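Local coordinates for protein beta-galactosidase (Marinomonas sp. ef1, PDB 6Y2K) that probably hydrolyses terminal beta-galactosides such as lactose, as a cold-active, hexameric family GH42 beta-galactosidase from an Antarctic Marinomonas, at residues L150-A155 against L209-C214; A159-L164 against E192-N197; V334-W339 against F620-S625; F342-E347 against R611-G616. All coordinates share one frame; numbering follows the deposited sequence. Where two conformers were deposited one is given.

Interaction 1 (L150-A155 against L209-C214); sequences LSYAEA and LDFQRC
The ring of F211 is the flat group that both segments of this contact turn around: S151 O lies in its plane at the edge, 3.4 Å from F211 CZ, and the Y152 ring slants across the neighbouring CE2 corner. Those two rings are inclined by 34° with centroids 5.5 Å apart, an oblique pairing; the nearest atoms are Y152 CE1 and F211 CE2 at 3.5 Å. F160 adds an edge-to-face partner to F211. Both segments belong to the long excursion that links strands 134-138 and 238-244 of the TIM barrel, segment 150-155 running into the start of helix 154-168 and F211 standing on helix 205-233. F211 reaches the loop because its CG is anti to the backbone N (chi1 -174°). L150 fills in beside it, CD2 lying 4.0 Å from F211 CE2, and its CD1 touches Q212 OE1 at 3.6 Å. The Q212 chain bends at chi2 (88°) to cross L150 at roughly a right angle, while its NE2 bonds to A249 O. At the far end of Y152, OH is hydrogen-bonded to a glycerol, probably from the crystallisation liquor. Along the helix, L209 CD2 sits over one face of the R213 guanidinium, offset toward the rim, and R213 NH1 bonds D210 OD1 at 3.0 Å, within the guanidinium plane but from above the plane of the carboxylate.

Interaction 2 (A159-L164 against E192-N197); sequences AFRLWL and EIELPN
R161 takes hold of the backbone carbonyl of I193 side-on, with NE and NH2 both donating to the one oxygen. R161 NE lies 2.9 Å from I193 O and in the carbonyl plane; R161 NH2, at 2.8 Å from I193 O, comes from above that plane, 40° out of it. The oxygen itself is close to the guanidinium plane, so a chain extended from CG to NE delivers the group flat to its target. Water 1 bridges R161 NH2 and E194 OE2, at 2.9 and 2.8 Å, whereas the direct salt bridge from R161 NH2 to E194 OE1 is long at 4.0 Å. Underneath this polar layer, L164 CD1 and I193 CD1 meet tip to tip at 3.7 Å. I193 CG2 approaches F160 CE2 obliquely at 4.2 Å, and L164 CD1 also covers one face of the F160 ring, over its centre. An alanine in place of R161 would remove both donors to I193 O and would probably loosen the loop's hold on the helix. Further out, L174 of helix 171-178 packs against both L164 and I193. K79 of the second subunit forms a salt bridge with E194 OE2 and a hydrogen bond with E192 O, so this loop, tied to helix 154-168 within the TIM-barrel domain, also lies at a subunit interface of the hexamer.

Interaction 3 (V334-W339 against F620-S625); sequences VRLWTW and FAFNYS
L336 is the main bump on the helix side, and the hollow it enters is formed by the rings of F622 and Y624. In one of its two conformers, L336 has CG anti to the backbone N and the branch projects over the strand: L336 CD2 comes to 3.5 Å from Y624 CE2, crossing that ring obliquely, and to 4.0 Å from F622 CD1. The other methyl, L336 CD1, rests near the backbone at 4.1 Å from N623 O. One turn on, the roles are reversed and the strand supplies the bump. F622 pushes its outer rim against the helix backbone, with F622 CZ 3.7 Å from W339 O and F622 CE1 3.9 Å from W339 CB, both W339 atoms lying near the plane of the F622 ring. W339 then turns its indole toward F620; W339 CZ3 sits in the plane of the F620 ring at its edge, 3.8 Å from F620 CE2, and the two side chains cross at about a right angle. The strand ends in an Asx turn, where N623 OD1 accepts from S625 N and, on a lone pair, from S625 OG. Two polar groups find partners elsewhere: Y624 OH bonds E340, and W339 NE1 bonds E388. The 334-339 part of helix 333-343, which leads into the last barrel strand, runs at 144° to strand 620-623 of the C-terminal antiparallel sheet, nearer antiparallel than crossed, their axes 9.7 Å apart, while V650 of strand 649-655 and V389 of helix 377-395 close in around W339.

Interaction 4 (F342-E347 against R611-G616); sequences FSHGAE and RVRERG
Two arginines of the strand reach over the end of the helix, and they are folded differently. R613 starts with CG anti to the backbone N (chi1 -161°) and runs extended to NE, which lays its aliphatic part across the H344 ring. R613 CD stands 3.4 Å from the centroid of the H344 ring, almost on the normal, a CH-pi contact over one face. The guanidinium then swings round at its last torsion so that R613 NH2 meets S343 O at 3.0 Å, on a lone pair; the same nitrogen also bonds S408 O. H344 ND1 is engaged by D300. R615 instead kinks at chi3 (64°), curling its guanidinium over G345, whose CA lies over the centre of one face. R615 NH1 donates to F342 O at 2.9 Å, in the carbonyl plane, and water 2 links R615 NH1 to A346 O, at 3.0 and 2.7 Å respectively. What the arginines cover is a Schellman motif: G345, at positive phi (92°), is its C-prime residue, and F342 O accepts from G345 N (3.0 Å) as well as from R615. Positive charge at this carboxyl end of helix 333-343 would probably be favourable to the helix dipole. An alanine at R615 would lose the bond to F342 O and the cover over G345, and would be likely to weaken the join between barrel and C-terminal sheet. R615 NH2 is hydrogen-bonded to M404 O and L406 O. S343 OG, in the crowded position between backbone N and carbonyl carbon, bonds back to E340 O.

The four contacts form two pairs on opposite sides of the chain's centre. Interactions 1 and 2 share helix 154-168, have centres 7 Å apart and touch, F211 CA lying 3.5 Å from F160 CE1. Interactions 3 and 4 share helix 333-343, with centres 11 Å apart; their adjacent strands are probably hydrogen-bonded, F620 N to R613 O at 2.8 Å. Between the pairs, centres are about 38 to 47 Å apart. The glycerol, probably from the crystallisation liquor, lies about 3 Å from the Y152 side chain in interaction 1; segment 150-155 comes after barrel strand 134-138, whose C-terminal end in GH42 enzymes faces the active site. Interactions 3 and 4 join the barrel to the C-terminal sheet.

Interaction 1 (L150-A155 against L209-C214)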
# COMPACT_ATOMS: atom_id res chain seq x y z
N LEU A 150 12.98 -7.27 42.08
CA LEU A 150 13.44 -5.92 42.45
C LEU A 150 12.37 -5.24 43.31
O LEU A 150 11.19 -5.22 42.95
CB LEU A 150 13.73 -5.08 41.20
CG LEU A 150 14.81 -5.57 40.24
CD1 LEU A 150 15.02 -4.55 39.13
CD2 LEU A 150 16.12 -5.86 40.94
N SER A 151 12.79 -4.75 44.47
CA SER A 151 11.94 -4.02 45.39
C SER A 151 12.76 -2.88 45.97
O SER A 151 13.98 -2.98 46.06
CB SER A 151 11.41 -4.94 46.50
OG SER A 151 10.84 -4.19 47.57
N TYR A 152 12.08 -1.80 46.34
CA TYR A 152 12.74 -0.54 46.65
C TYR A 152 12.29 0.02 48.00
O TYR A 152 12.06 1.22 48.15
CB TYR A 152 12.47 0.45 45.50
CG TYR A 152 12.96 -0.07 44.16
CD1 TYR A 152 14.27 0.16 43.74
CD2 TYR A 152 12.13 -0.81 43.32
CE1 TYR A 152 14.73 -0.31 42.52
CE2 TYR A 152 12.58 -1.29 42.10
CZ TYR A 152 13.89 -1.04 41.70
OH TYR A 152 14.36 -1.51 40.50
N ALA A 153 12.18 -0.89 48.97
CA ALA A 153 11.81 -0.57 50.34
C ALA A 153 13.06 -0.54 51.22
O ALA A 153 14.15 -0.91 50.78
CB ALA A 153 10.83 -1.61 50.86
N GLU A 154 12.87 -0.11 52.47
CA GLU A 154 13.98 0.00 53.44
C GLU A 154 14.71 -1.32 53.62
O GLU A 154 15.93 -1.34 53.67
CB GLU A 154 13.48 0.52 54.79
CG GLU A 154 14.60 0.90 55.77
CD GLU A 154 15.40 2.12 55.32
OE1 GLU A 154 14.79 3.07 54.75
OE2 GLU A 154 16.65 2.15 55.52
N ALA A 155 13.96 -2.42 53.70
CA ALA A 155 14.57 -3.75 53.87
C ALA A 155 15.51 -4.12 52.73
O ALA A 155 16.55 -4.74 52.95
CB ALA A 155 13.49 -4.81 54.04
N LEU A 209 23.64 -3.00 38.26
CA LEU A 209 23.99 -4.42 38.10
C LEU A 209 24.20 -5.13 39.45
O LEU A 209 23.66 -6.23 39.67
CB LEU A 209 25.22 -4.58 37.19
CG LEU A 209 25.64 -6.02 36.87
CD1 LEU A 209 24.49 -6.83 36.28
CD2 LEU A 209 26.82 -6.03 35.91
N ASP A 210 24.99 -4.52 40.33
CA ASP A 210 25.15 -5.04 41.70
C ASP A 210 23.81 -5.10 42.46
O ASP A 210 23.57 -6.06 43.21
CB ASP A 210 26.17 -4.21 42.50
CG ASP A 210 27.61 -4.64 42.27
OD1 ASP A 210 27.88 -5.69 41.64
OD2 ASP A 210 28.51 -3.93 42.77
N PHE A 211 22.93 -4.12 42.23
CA PHE A 211 21.60 -4.17 42.83
C PHE A 211 20.80 -5.39 42.34
O PHE A 211 20.18 -6.09 43.16
CB PHE A 211 20.81 -2.87 42.60
CG PHE A 211 19.50 -2.83 43.33
CD1 PHE A 211 19.47 -2.87 44.71
CD2 PHE A 211 18.30 -2.79 42.63
CE1 PHE A 211 18.27 -2.85 45.40
CE2 PHE A 211 17.09 -2.76 43.31
CZ PHE A 211 17.08 -2.81 44.69
N GLN A 212 20.83 -5.65 41.03
CA GLN A 212 20.15 -6.82 40.46
C GLN A 212 20.70 -8.11 41.05
O GLN A 212 19.95 -9.01 41.40
CB GLN A 212 20.28 -6.86 38.94
CG GLN A 212 19.33 -7.84 38.25
CD GLN A 212 17.97 -7.24 37.91
OE1 GLN A 212 17.87 -6.06 37.61
NE2 GLN A 212 16.93 -8.07 37.93
N ARG A 213 22.03 -8.19 41.12
CA ARG A 213 22.71 -9.35 41.68
C ARG A 213 22.31 -9.58 43.13
O ARG A 213 22.03 -10.72 43.52
CB ARG A 213 24.23 -9.18 41.58
CG ARG A 213 24.76 -9.26 40.15
CD ARG A 213 26.10 -8.54 40.04
NE ARG A 213 26.84 -8.88 38.82
CZ ARG A 213 27.98 -8.28 38.44
NH1 ARG A 213 28.51 -7.30 39.17
NH2 ARG A 213 28.59 -8.67 37.32
N CYS A 214 22.25 -8.50 43.91
CA CYS A 214 21.87 -8.60 45.32
C CYS A 214 20.43 -9.09 45.47
O CYS A 214 20.18 -10.03 46.23
CB CYS A 214 22.07 -7.25 46.03
SG CYS A 214 21.52 -7.25 47.75

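Interaction 2 (A159-L164 against E192-N197)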
# COMPACT_ATOMS: atom_id res chain seq x y z
N ALA A 159 19.62 -4.76 53.12
CA ALA A 159 20.28 -5.95 52.57
C ALA A 159 21.36 -5.60 51.53
O ALA A 159 22.41 -6.25 51.50
CB ALA A 159 19.24 -6.89 51.96
N PHE A 160 21.10 -4.58 50.71
CA PHE A 160 22.04 -4.15 49.66
C PHE A 160 23.34 -3.63 50.27
O PHE A 160 24.43 -4.03 49.86
CB PHE A 160 21.38 -3.11 48.75
CG PHE A 160 22.19 -2.71 47.53
CD1 PHE A 160 22.87 -3.65 46.75
CD2 PHE A 160 22.21 -1.37 47.12
CE1 PHE A 160 23.57 -3.26 45.62
CE2 PHE A 160 22.91 -0.97 45.98
CZ PHE A 160 23.59 -1.92 45.23
N ARG A 161 23.24 -2.78 51.28
CA ARG A 161 24.44 -2.24 51.93
C ARG A 161 25.30 -3.34 52.59
O ARG A 161 26.53 -3.28 52.53
CB ARG A 161 24.08 -1.15 52.93
CG ARG A 161 23.49 0.08 52.26
CD ARG A 161 22.81 0.97 53.27
NE ARG A 161 22.49 2.27 52.69
CZ ARG A 161 21.79 3.22 53.30
NH1 ARG A 161 21.32 3.03 54.53
NH2 ARG A 161 21.55 4.37 52.67
N LEU A 162 24.65 -4.34 53.19
CA LEU A 162 25.37 -5.50 53.76
C LEU A 162 26.02 -6.35 52.67
O LEU A 162 27.17 -6.77 52.81
CB LEU A 162 24.44 -6.38 54.61
CG LEU A 162 23.95 -5.80 55.94
CD1 LEU A 162 22.95 -6.78 56.58
CD2 LEU A 162 25.10 -5.51 56.91
N TRP A 163 25.27 -6.59 51.59
CA TRP A 163 25.76 -7.36 50.44
C TRP A 163 26.97 -6.70 49.78
O TRP A 163 27.93 -7.38 49.42
CB TRP A 163 24.61 -7.54 49.43
CG TRP A 163 24.86 -8.44 48.25
CD1 TRP A 163 24.52 -9.77 48.13
CD2 TRP A 163 25.47 -8.08 47.01
NE1 TRP A 163 24.89 -10.24 46.89
CE2 TRP A 163 25.48 -9.23 46.19
CE3 TRP A 163 26.02 -6.89 46.52
CZ2 TRP A 163 26.00 -9.22 44.90
CZ3 TRP A 163 26.55 -6.88 45.23
CH2 TRP A 163 26.54 -8.04 44.44
N LEU A 164 26.94 -5.37 49.65
CA LEU A 164 28.07 -4.62 49.08
C LEU A 164 29.34 -4.68 49.95
O LEU A 164 30.45 -4.81 49.42
CB LEU A 164 27.69 -3.16 48.84
CG LEU A 164 26.66 -2.87 47.74
CD1 LEU A 164 26.22 -1.42 47.83
CD2 LEU A 164 27.24 -3.17 46.36
N GLU A 192 26.06 5.49 52.89
CA GLU A 192 25.69 6.62 52.02
C GLU A 192 25.00 6.16 50.73
O GLU A 192 24.34 6.97 50.06
CB GLU A 192 26.91 7.48 51.66
CG GLU A 192 27.37 8.40 52.78
CD GLU A 192 28.37 9.45 52.32
OE1 GLU A 192 28.97 9.30 51.23
OE2 GLU A 192 28.56 10.44 53.07
N ILE A 193 25.16 4.89 50.37
CA ILE A 193 24.67 4.37 49.10
C ILE A 193 23.15 4.20 49.18
O ILE A 193 22.63 3.67 50.17
CB ILE A 193 25.36 3.04 48.71
CG1 ILE A 193 26.88 3.24 48.56
CG2 ILE A 193 24.76 2.50 47.42
CD1 ILE A 193 27.68 1.98 48.39
N GLU A 194 22.45 4.67 48.16
CA GLU A 194 20.99 4.59 48.09
C GLU A 194 20.57 3.53 47.07
O GLU A 194 21.39 2.95 46.36
CB GLU A 194 20.40 5.96 47.68
CG GLU A 194 20.72 7.12 48.61
CD GLU A 194 20.03 7.07 49.97
OE1 GLU A 194 19.08 6.28 50.17
OE2 GLU A 194 20.45 7.84 50.86
N LEU A 195 19.27 3.27 47.02
CA LEU A 195 18.68 2.44 45.97
C LEU A 195 18.84 3.18 44.63
O LEU A 195 18.92 4.41 44.62
CB LEU A 195 17.20 2.17 46.27
CG LEU A 195 16.90 1.40 47.56
CD1 LEU A 195 15.42 1.49 47.91
CD2 LEU A 195 17.36 -0.05 47.43
N PRO A 196 18.93 2.43 43.50
CA PRO A 196 19.10 3.05 42.19
C PRO A 196 17.84 3.61 41.51
O PRO A 196 17.93 4.10 40.38
CB PRO A 196 19.68 1.91 41.35
CG PRO A 196 19.06 0.70 41.93
CD PRO A 196 18.99 0.96 43.41
N ASN A 197 16.68 3.56 42.17
CA ASN A 197 15.46 4.16 41.61
C ASN A 197 15.32 5.63 42.03
O ASN A 197 16.01 6.10 42.92
CB ASN A 197 14.21 3.37 42.03
CG ASN A 197 13.92 3.47 43.51
OD1 ASN A 197 14.84 3.46 44.33
ND2 ASN A 197 12.63 3.59 43.85
O HOH W 1 21.21 7.14 53.47

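Interaction 3 (V334-W339 against F620-S625)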
# COMPACT_ATOMS: atom_id res chain seq x y z
N VAL A 334 -3.19 -29.06 23.11
CA VAL A 334 -2.76 -29.51 24.44
C VAL A 334 -1.91 -30.79 24.30
O VAL A 334 -0.88 -30.94 24.96
CB VAL A 334 -3.94 -29.70 25.42
CG1 VAL A 334 -3.45 -30.27 26.75
CG2 VAL A 334 -4.69 -28.38 25.62
N ARG A 335 -2.36 -31.70 23.43
CA ARG A 335 -1.55 -32.88 23.06
C ARG A 335 -0.20 -32.47 22.48
O ARG A 335 0.83 -33.02 22.86
CB ARG A 335 -2.32 -33.76 22.07
CG ARG A 335 -1.47 -34.79 21.33
CD ARG A 335 -2.37 -35.80 20.63
NE ARG A 335 -1.59 -36.78 19.89
CZ ARG A 335 -1.17 -36.66 18.64
NH1 ARG A 335 -1.41 -35.56 17.92
NH2 ARG A 335 -0.47 -37.64 18.09
N LEU A 336 -0.23 -31.50 21.57
CA LEU A 336 0.97 -30.98 20.92
C LEU A 336 1.99 -30.52 21.97
O LEU A 336 3.14 -30.92 21.93
CB LEU A 336 0.61 -29.82 19.97
CG LEU A 336 1.60 -29.34 18.90
CD1 LEU A 336 0.97 -28.17 18.17
CD2 LEU A 336 2.96 -28.94 19.42
N TRP A 337 1.54 -29.66 22.89
CA TRP A 337 2.43 -29.09 23.90
C TRP A 337 2.97 -30.13 24.86
O TRP A 337 4.11 -30.03 25.32
CB TRP A 337 1.71 -27.98 24.71
CG TRP A 337 1.20 -26.83 23.90
CD1 TRP A 337 1.80 -26.26 22.81
CD2 TRP A 337 0.00 -26.07 24.14
NE1 TRP A 337 1.04 -25.21 22.34
CE2 TRP A 337 -0.07 -25.07 23.14
CE3 TRP A 337 -1.03 -26.16 25.10
CZ2 TRP A 337 -1.13 -24.15 23.07
CZ3 TRP A 337 -2.08 -25.24 25.03
CH2 TRP A 337 -2.12 -24.25 24.02
N THR A 338 2.16 -31.15 25.15
CA THR A 338 2.55 -32.23 26.05
C THR A 338 3.67 -33.07 25.44
O THR A 338 4.71 -33.26 26.07
CB THR A 338 1.34 -33.10 26.45
OG1 THR A 338 0.30 -32.27 26.98
CG2 THR A 338 1.72 -34.15 27.51
N TRP A 339 3.46 -33.56 24.21
CA TRP A 339 4.52 -34.30 23.50
C TRP A 339 5.76 -33.46 23.29
O TRP A 339 6.87 -33.97 23.37
CB TRP A 339 4.04 -34.85 22.15
CG TRP A 339 3.37 -36.16 22.29
CD1 TRP A 339 2.06 -36.45 22.05
CD2 TRP A 339 3.97 -37.37 22.75
NE1 TRP A 339 1.81 -37.78 22.31
CE2 TRP A 339 2.96 -38.37 22.75
CE3 TRP A 339 5.26 -37.72 23.16
CZ2 TRP A 339 3.21 -39.68 23.13
CZ3 TRP A 339 5.51 -39.04 23.55
CH2 TRP A 339 4.49 -40.00 23.52
N PHE A 620 10.81 -37.10 17.38
CA PHE A 620 9.52 -36.44 17.61
C PHE A 620 9.38 -35.34 16.57
O PHE A 620 10.27 -34.51 16.45
CB PHE A 620 9.45 -35.82 19.02
CG PHE A 620 9.69 -36.80 20.15
CD1 PHE A 620 10.98 -37.16 20.52
CD2 PHE A 620 8.62 -37.33 20.88
CE1 PHE A 620 11.21 -38.05 21.57
CE2 PHE A 620 8.84 -38.22 21.93
CZ PHE A 620 10.14 -38.58 22.27
N ALA A 621 8.28 -35.32 15.82
CA ALA A 621 8.02 -34.28 14.83
C ALA A 621 6.73 -33.55 15.17
O ALA A 621 5.77 -34.18 15.60
CB ALA A 621 7.94 -34.86 13.44
N PHE A 622 6.73 -32.23 14.94
CA PHE A 622 5.65 -31.31 15.33
C PHE A 622 5.31 -30.36 14.19
O PHE A 622 6.20 -29.88 13.49
CB PHE A 622 6.09 -30.48 16.54
CG PHE A 622 6.52 -31.32 17.71
CD1 PHE A 622 5.58 -31.83 18.59
CD2 PHE A 622 7.87 -31.64 17.89
CE1 PHE A 622 5.98 -32.63 19.64
CE2 PHE A 622 8.26 -32.44 18.94
CZ PHE A 622 7.31 -32.94 19.82
N ASN A 623 4.02 -30.07 14.02
CA ASN A 623 3.58 -29.10 13.01
C ASN A 623 2.75 -28.03 13.71
O ASN A 623 1.60 -28.28 14.08
CB ASN A 623 2.76 -29.80 11.92
CG ASN A 623 2.33 -28.87 10.80
OD1 ASN A 623 2.70 -27.69 10.75
ND2 ASN A 623 1.53 -29.40 9.87
N TYR A 624 3.34 -26.85 13.87
CA TYR A 624 2.69 -25.68 14.45
C TYR A 624 1.93 -24.82 13.41
O TYR A 624 1.27 -23.86 13.79
CB TYR A 624 3.72 -24.80 15.18
CG TYR A 624 4.39 -25.47 16.38
CD1 TYR A 624 5.47 -26.33 16.20
CD2 TYR A 624 3.95 -25.23 17.68
CE1 TYR A 624 6.09 -26.95 17.27
CE2 TYR A 624 4.56 -25.84 18.77
CZ TYR A 624 5.63 -26.70 18.55
OH TYR A 624 6.26 -27.34 19.60
N SER A 625 2.03 -25.15 12.12
CA SER A 625 1.33 -24.42 11.06
C SER A 625 -0.13 -24.85 10.98
O SER A 625 -0.54 -25.80 11.65
CB SER A 625 2.01 -24.66 9.69
OG SER A 625 1.66 -25.92 9.13

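Interaction 4 (F342-E347 against R611-G616)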
# COMPACT_ATOMS: atom_id res chain seq x y z
N PHE A 342 7.76 -33.64 26.42
CA PHE A 342 8.39 -34.98 26.48
C PHE A 342 9.59 -35.11 25.54
O PHE A 342 10.60 -35.70 25.92
CB PHE A 342 7.39 -36.09 26.16
CG PHE A 342 6.29 -36.28 27.20
CD1 PHE A 342 6.45 -35.89 28.53
CD2 PHE A 342 5.11 -36.89 26.83
CE1 PHE A 342 5.43 -36.08 29.45
CE2 PHE A 342 4.10 -37.11 27.75
CZ PHE A 342 4.25 -36.70 29.06
N SER A 343 9.50 -34.53 24.34
CA SER A 343 10.64 -34.55 23.39
C SER A 343 11.89 -33.83 23.91
O SER A 343 13.01 -34.16 23.49
CB SER A 343 10.23 -34.00 22.01
OG SER A 343 10.16 -32.57 21.99
N HIS A 344 11.72 -32.84 24.80
CA HIS A 344 12.83 -32.15 25.46
C HIS A 344 13.25 -32.80 26.79
O HIS A 344 14.06 -32.23 27.53
CB HIS A 344 12.47 -30.66 25.68
CG HIS A 344 12.38 -29.86 24.41
ND1 HIS A 344 13.40 -29.05 23.97
CD2 HIS A 344 11.39 -29.75 23.49
CE1 HIS A 344 13.05 -28.48 22.83
NE2 HIS A 344 11.83 -28.88 22.52
N GLY A 345 12.72 -33.99 27.10
CA GLY A 345 13.13 -34.76 28.28
C GLY A 345 12.31 -34.51 29.54
O GLY A 345 12.71 -34.94 30.62
N ALA A 346 11.17 -33.84 29.42
CA ALA A 346 10.33 -33.60 30.59
C ALA A 346 9.90 -34.94 31.18
O ALA A 346 9.40 -35.80 30.45
CB ALA A 346 9.11 -32.78 30.22
N GLU A 347 10.13 -35.12 32.48
CA GLU A 347 9.68 -36.32 33.20
C GLU A 347 8.18 -36.29 33.39
O GLU A 347 7.51 -37.33 33.34
CB GLU A 347 10.32 -36.39 34.59
CG GLU A 347 11.85 -36.45 34.62
CD GLU A 347 12.41 -36.54 36.04
OE1 GLU A 347 11.66 -36.40 37.03
OE2 GLU A 347 13.64 -36.75 36.16
N ARG A 611 8.96 -28.62 13.45
CA ARG A 611 10.07 -28.77 14.37
C ARG A 611 10.27 -30.25 14.62
O ARG A 611 9.33 -31.03 14.50
CB ARG A 611 9.78 -28.05 15.69
CG ARG A 611 9.66 -26.53 15.59
CD ARG A 611 11.02 -25.92 15.32
NE ARG A 611 11.02 -24.46 15.40
CZ ARG A 611 10.65 -23.64 14.41
NH1 ARG A 611 10.21 -24.10 13.24
NH2 ARG A 611 10.70 -22.33 14.61
N VAL A 612 11.51 -30.61 14.97
CA VAL A 612 11.91 -31.98 15.25
C VAL A 612 12.87 -31.98 16.44
O VAL A 612 13.63 -31.03 16.65
CB VAL A 612 12.58 -32.64 14.02
CG1 VAL A 612 13.12 -34.03 14.34
CG2 VAL A 612 11.60 -32.75 12.88
N ARG A 613 12.82 -33.05 17.23
CA ARG A 613 13.80 -33.27 18.29
C ARG A 613 13.95 -34.77 18.51
O ARG A 613 13.01 -35.53 18.28
CB ARG A 613 13.38 -32.55 19.59
CG ARG A 613 14.54 -32.38 20.54
CD ARG A 613 14.23 -31.53 21.77
NE ARG A 613 15.48 -31.15 22.41
CZ ARG A 613 16.24 -31.95 23.16
NH1 ARG A 613 17.39 -31.47 23.64
NH2 ARG A 613 15.89 -33.21 23.43
N GLU A 614 15.15 -35.18 18.92
CA GLU A 614 15.46 -36.60 19.18
C GLU A 614 15.70 -36.89 20.65
O GLU A 614 16.28 -36.07 21.37
CB GLU A 614 16.71 -37.01 18.40
CG GLU A 614 16.58 -36.82 16.90
CD GLU A 614 17.74 -37.43 16.12
OE1 GLU A 614 17.63 -37.48 14.88
OE2 GLU A 614 18.74 -37.88 16.73
N ARG A 615 15.26 -38.07 21.08
CA ARG A 615 15.68 -38.68 22.35
C ARG A 615 16.15 -40.10 22.06
O ARG A 615 15.34 -41.00 21.84
CB ARG A 615 14.53 -38.69 23.35
CG ARG A 615 14.17 -37.30 23.85
CD ARG A 615 13.16 -37.33 24.99
NE ARG A 615 13.70 -37.98 26.19
CZ ARG A 615 13.00 -38.28 27.28
NH1 ARG A 615 11.70 -38.00 27.37
NH2 ARG A 615 13.61 -38.88 28.31
N GLY A 616 17.47 -40.29 22.03
CA GLY A 616 18.08 -41.55 21.63
C GLY A 616 17.63 -41.97 20.24
O GLY A 616 17.86 -41.25 19.27
O HOH W 2 10.24 -38.28 29.95